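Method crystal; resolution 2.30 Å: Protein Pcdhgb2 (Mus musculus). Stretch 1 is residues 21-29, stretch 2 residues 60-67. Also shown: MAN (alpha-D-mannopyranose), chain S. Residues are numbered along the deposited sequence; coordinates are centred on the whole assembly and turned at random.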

ATOM      1  N   GLY A  21      45.285  45.775 -17.253  1.00 78.73           N
ATOM      2  CA  GLY A  21      45.979  46.412 -18.350  1.00 78.81           C
ATOM      3  C   GLY A  21      45.087  47.168 -19.305  1.00 79.68           C
ATOM      4  O   GLY A  21      45.578  47.655 -20.329  1.00 83.88           O
ATOM      5  N   PHE A  22      43.796  47.278 -19.007  1.00 79.02           N
ATOM      6  CA  PHE A  22      42.882  48.013 -19.868  1.00 78.68           C
ATOM      7  C   PHE A  22      43.243  49.494 -19.878  1.00 77.99           C
ATOM      8  O   PHE A  22      43.659  50.056 -18.862  1.00 74.98           O
ATOM      9  CB  PHE A  22      41.441  47.819 -19.389  1.00 76.36           C
ATOM     10  CG  PHE A  22      40.404  48.322 -20.353  1.00 71.88           C
ATOM     11  CD1 PHE A  22      40.091  47.597 -21.492  1.00 72.36           C
ATOM     12  CD2 PHE A  22      39.732  49.507 -20.113  1.00 67.31           C
ATOM     13  CE1 PHE A  22      39.134  48.051 -22.378  1.00 70.98           C
ATOM     14  CE2 PHE A  22      38.773  49.968 -20.997  1.00 65.76           C
ATOM     15  CZ  PHE A  22      38.475  49.238 -22.131  1.00 67.73           C
ATOM     16  N   SER A  23      43.081  50.124 -21.039  1.00 81.56           N
ATOM     17  CA  SER A  23      43.406  51.536 -21.200  1.00 85.25           C
ATOM     18  C   SER A  23      42.286  52.391 -20.614  1.00 77.62           C
ATOM     19  O   SER A  23      41.151  52.354 -21.099  1.00 78.07           O
ATOM     20  CB  SER A  23      43.623  51.858 -22.677  1.00 97.06           C
ATOM     21  OG  SER A  23      43.854  53.240 -22.879  1.00108.14           O
ATOM     22  N   VAL A  24      42.603  53.161 -19.573  1.00 70.66           N
ATOM     23  CA  VAL A  24      41.606  53.988 -18.899  1.00 66.16           C
ATOM     24  C   VAL A  24      41.572  55.375 -19.522  1.00 66.87           C
ATOM     25  O   VAL A  24      40.533  55.815 -20.029  1.00 67.56           O
ATOM     26  CB  VAL A  24      41.882  54.088 -17.388  1.00 63.53           C
ATOM     27  CG1 VAL A  24      41.013  55.172 -16.767  1.00 62.79           C
ATOM     28  CG2 VAL A  24      41.638  52.747 -16.710  1.00 62.47           C
ATOM     29  N   LEU A  25      42.706  56.073 -19.474  1.00 65.61           N
ATOM     30  CA  LEU A  25      42.825  57.442 -19.956  1.00 63.75           C
ATOM     31  C   LEU A  25      44.285  57.852 -19.874  1.00 66.59           C
ATOM     32  O   LEU A  25      45.024  57.384 -19.003  1.00 67.92           O
ATOM     33  CB  LEU A  25      41.961  58.411 -19.139  1.00 60.48           C
ATOM     34  CG  LEU A  25      41.916  59.861 -19.635  1.00 59.86           C
ATOM     35  CD1 LEU A  25      41.138  59.953 -20.939  1.00 60.89           C
ATOM     36  CD2 LEU A  25      41.334  60.801 -18.587  1.00 57.61           C
ATOM     37  N   GLN A  26      44.694  58.720 -20.793  1.00 67.60           N
ATOM     38  CA  GLN A  26      45.980  59.394 -20.715  1.00 70.19           C
ATOM     39  C   GLN A  26      45.733  60.877 -20.498  1.00 69.88           C
ATOM     40  O   GLN A  26      44.960  61.497 -21.238  1.00 71.19           O
ATOM     41  CB  GLN A  26      46.811  59.173 -21.981  1.00 73.90           C
ATOM     42  CG  GLN A  26      48.155  59.876 -21.938  1.00 80.24           C
ATOM     43  CD  GLN A  26      48.975  59.664 -23.195  1.00 84.73           C
ATOM     44  OE1 GLN A  26      48.520  59.035 -24.152  1.00 86.31           O
ATOM     45  NE2 GLN A  26      50.196  60.187 -23.197  1.00 86.45           N
ATOM     46  N   VAL A  27      46.367  61.438 -19.473  1.00 69.62           N
ATOM     47  CA  VAL A  27      46.323  62.870 -19.207  1.00 71.39           C
ATOM     48  C   VAL A  27      47.710  63.448 -19.457  1.00 74.96           C
ATOM     49  O   VAL A  27      48.722  62.834 -19.101  1.00 76.91           O
ATOM     50  CB  VAL A  27      45.845  63.168 -17.773  1.00 70.82           C
ATOM     51  CG1 VAL A  27      44.354  62.901 -17.651  1.00 67.25           C
ATOM     52  CG2 VAL A  27      46.619  62.329 -16.765  1.00 72.70           C
ATOM     53  N   THR A  28      47.756  64.620 -20.087  1.00 76.46           N
ATOM     54  CA  THR A  28      49.012  65.288 -20.397  1.00 79.86           C
ATOM     55  C   THR A  28      48.920  66.759 -20.021  1.00 83.30           C
ATOM     56  O   THR A  28      47.884  67.399 -20.225  1.00 79.41           O
ATOM     57  CB  THR A  28      49.376  65.151 -21.887  1.00 81.69           C
ATOM     58  OG1 THR A  28      48.245  65.490 -22.698  1.00 82.08           O
ATOM     59  CG2 THR A  28      49.822  63.731 -22.208  1.00 79.25           C
ATOM     60  N   ALA A  29      50.006  67.283 -19.461  1.00 90.74           N
ATOM     61  CA  ALA A  29      50.158  68.699 -19.168  1.00 97.87           C
ATOM     62  C   ALA A  29      51.163  69.317 -20.133  1.00105.86           C
ATOM     63  O   ALA A  29      51.976  68.620 -20.745  1.00108.50           O
ATOM     64  CB  ALA A  29      50.602  68.918 -17.717  1.00 97.72           C
ATOM     65  N   ARG A  60      56.078  59.029 -16.604  1.00 90.37           N
ATOM     66  CA  ARG A  60      56.567  59.825 -17.723  1.00 94.12           C
ATOM     67  C   ARG A  60      55.508  60.070 -18.791  1.00 93.69           C
ATOM     68  O   ARG A  60      55.439  61.173 -19.343  1.00 96.43           O
ATOM     69  CB  ARG A  60      57.787  59.150 -18.360  1.00 96.86           C
ATOM     70  N   THR A  61      54.677  59.074 -19.094  1.00 91.44           N
ATOM     71  CA  THR A  61      53.691  59.211 -20.159  1.00 91.90           C
ATOM     72  C   THR A  61      52.381  59.818 -19.683  1.00 88.82           C
ATOM     73  O   THR A  61      51.721  60.527 -20.450  1.00 84.03           O
ATOM     74  CB  THR A  61      53.398  57.849 -20.796  1.00 94.62           C
ATOM     75  OG1 THR A  61      54.615  57.102 -20.919  1.00101.26           O
ATOM     76  CG2 THR A  61      52.793  58.031 -22.177  1.00 95.29           C
ATOM     77  N   GLY A  62      51.984  59.558 -18.440  1.00 91.08           N
ATOM     78  CA  GLY A  62      50.679  59.979 -17.982  1.00 88.95           C
ATOM     79  C   GLY A  62      49.538  59.093 -18.426  1.00 83.02           C
ATOM     80  O   GLY A  62      48.375  59.457 -18.216  1.00 78.07           O
ATOM     81  N   GLU A  63      49.834  57.954 -19.051  1.00 82.05           N
ATOM     82  CA  GLU A  63      48.803  56.970 -19.348  1.00 85.31           C
ATOM     83  C   GLU A  63      48.374  56.263 -18.069  1.00 79.26           C
ATOM     84  O   GLU A  63      49.195  55.973 -17.193  1.00 77.42           O
ATOM     85  CB  GLU A  63      49.308  55.944 -20.362  1.00 93.41           C
ATOM     86  CG  GLU A  63      49.623  56.506 -21.736  1.00102.70           C
ATOM     87  CD  GLU A  63      49.998  55.423 -22.732  1.00109.20           C
ATOM     88  OE1 GLU A  63      49.165  54.521 -22.967  1.00112.83           O
ATOM     89  OE2 GLU A  63      51.127  55.465 -23.266  1.00113.23           O
ATOM     90  N   ILE A  64      47.078  55.986 -17.965  1.00 73.61           N
ATOM     91  CA  ILE A  64      46.500  55.327 -16.801  1.00 70.89           C
ATOM     92  C   ILE A  64      45.851  54.033 -17.265  1.00 72.01           C
ATOM     93  O   ILE A  64      44.986  54.048 -18.150  1.00 73.47           O
ATOM     94  CB  ILE A  64      45.479  56.219 -16.084  1.00 64.86           C
ATOM     95  CG1 ILE A  64      46.144  57.510 -15.617  1.00 60.84           C
ATOM     96  CG2 ILE A  64      44.851  55.474 -14.914  1.00 65.95           C
ATOM     97  CD1 ILE A  64      45.191  58.452 -14.962  1.00 56.35           C
ATOM     98  N   THR A  65      46.263  52.920 -16.670  1.00 71.64           N
ATOM     99  CA  THR A  65      45.697  51.616 -16.968  1.00 70.41           C
ATOM    100  C   THR A  65      45.366  50.906 -15.665  1.00 70.66           C
ATOM    101  O   THR A  65      45.963  51.176 -14.619  1.00 71.14           O
ATOM    102  CB  THR A  65      46.655  50.750 -17.795  1.00 72.43           C
ATOM    103  OG1 THR A  65      47.901  50.620 -17.099  1.00 73.33           O
ATOM    104  CG2 THR A  65      46.896  51.371 -19.164  1.00 74.10           C
ATOM    105  N   THR A  66      44.401  49.994 -15.736  1.00 69.85           N
ATOM    106  CA  THR A  66      44.152  49.111 -14.609  1.00 70.92           C
ATOM    107  C   THR A  66      45.284  48.099 -14.501  1.00 73.59           C
ATOM    108  O   THR A  66      45.902  47.721 -15.500  1.00 75.58           O
ATOM    109  CB  THR A  66      42.810  48.387 -14.763  1.00 71.34           C
ATOM    110  OG1 THR A  66      42.873  47.475 -15.870  1.00 74.93           O
ATOM    111  CG2 THR A  66      41.683  49.387 -14.996  1.00 65.36           C
ATOM    112  N   LYS A  67      45.573  47.675 -13.270  1.00 72.63           N
ATOM    113  CA  LYS A  67      46.560  46.629 -13.042  1.00 74.30           C
ATOM    114  C   LYS A  67      45.993  45.469 -12.235  1.00 75.85           C
ATOM    115  O   LYS A  67      46.741  44.557 -11.866  1.00 78.43           O
ATOM    116  CB  LYS A  67      47.806  47.199 -12.357  1.00 75.06           C
ATOM    117  CG  LYS A  67      47.589  47.731 -10.953  1.00 74.91           C
ATOM    118  CD  LYS A  67      48.889  48.281 -10.380  1.00 75.61           C
ATOM    119  CE  LYS A  67      48.759  48.590  -8.902  1.00 75.92           C
ATOM    120  NZ  LYS A  67      49.957  49.286  -8.354  1.00 76.56           N
TER
HETATM  121  C1  MAN S 716      44.117  53.464 -24.277  1.00 70.87           C
HETATM  122  C2  MAN S 716      44.864  54.766 -23.938  1.00 76.72           C
HETATM  123  C3  MAN S 716      43.887  55.801 -23.345  1.00 79.03           C
HETATM  124  C4  MAN S 716      42.630  55.961 -24.225  1.00 78.21           C
HETATM  125  C5  MAN S 716      41.974  54.587 -24.429  1.00 79.43           C
HETATM  126  C6  MAN S 716      40.759  54.636 -25.336  1.00 82.42           C
HETATM  127  O2  MAN S 716      45.415  55.367 -25.115  1.00 79.61           O
HETATM  128  O3  MAN S 716      44.509  57.066 -23.125  1.00 81.79           O
HETATM  129  O4  MAN S 716      41.703  56.836 -23.598  1.00 76.75           O
HETATM  130  O5  MAN S 716      42.939  53.683 -25.029  1.00 76.34           O
HETATM  131  O6  MAN S 716      39.902  55.672 -24.868  1.00 84.59           O

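Residues 21-29 and 60-67 of Pcdhgb2 lie side by side as antiparallel strands, 23-26 against 63-66, their axes 4.6 Å apart at closest approach and their directions 162° apart. Together they bury 579 Å², with the largest shares taken by Ile64 (81 Å²), Thr66 (70 Å²) and Gln26 (60 Å²).

Ile64 sits at the irregular point of the ladder. Its N donates to Leu25 O at 2.7 Å, while its O accepts from Val24 N at 2.9 Å and, in a weak bond, from Leu25 N at 3.3 Å. One carbonyl thus serves two successive amides, the mark of a beta bulge: the pairing slips by one residue between Ser23-Thr65 and Leu25-Ile64. Val24, with phi/psi of -92/-60, leaves the extended conformation here, and its CA-to-CB bond points toward the other stretch. Its buried side chain is therefore applied to the neighbouring strand, with Val24 CB 4.1 Å from Ile64 CG2 and Val24 CG2 3.8 Å from Thr66 CG2. Branched, apolar valine and isoleucine suit this place, since they fill it without leaving a polar group to satisfy. Ile64 (chi1 m, chi2 t) and Leu25 direct their side chains to the same face of the sheet.

Thr66 secures the end of the ladder near Gly21 with both backbone and side chain. Thr66 N donates to Phe22 O at 3.2 Å, and Thr66 O accepts from Gly21 N at 2.7 Å. With chi1 in p, the hydroxyl turns back to the opposing backbone, where Thr66 OG1 accepts from Phe22 N at 3.3 Å; the methyl meets Val24. Threonine thus offers a polar and an apolar branch to different partners. Phe22 O also receives a CA-H...O contact from Thr65 CA at 3.2 Å. The Phe22 ring leads away from the contact and remains exposed. Gly21, at phi/psi 86/5, has a backbone in which a CB would be jammed against the preceding carbonyl.

Gln26 covers the other end. Its chain is extended, chi1 and chi2 both t, so that Gln26 NE2 reaches Thr61 O and donates to it at 3.2 Å. On the way its carboxamide passes the aliphatic part of Glu63, with Gln26 CD 3.5 Å from Glu63 CG; the two residues pair at a CA-CA distance of 4.0 Å. Beyond them Val27 N donates to Gly62 O at 3.1 Å, and Gln26 CA makes a CA-H...O contact with the same Gly62 O at 3.5 Å. Gly62 is buried and must be bare: an ideal CB would lie 2.3 Å from Val27 O, and its phi/psi of 79/7 independently favours glycine.

Ser23, Gln26, Glu63 and Thr65 direct their side chains to one face. There Ser23 OG is bonded covalently to C1 of the mannose at 1.4 Å, and the sugar folds back along stretch 1, bringing MAN O3 to 2.9 Å from Gln26 N.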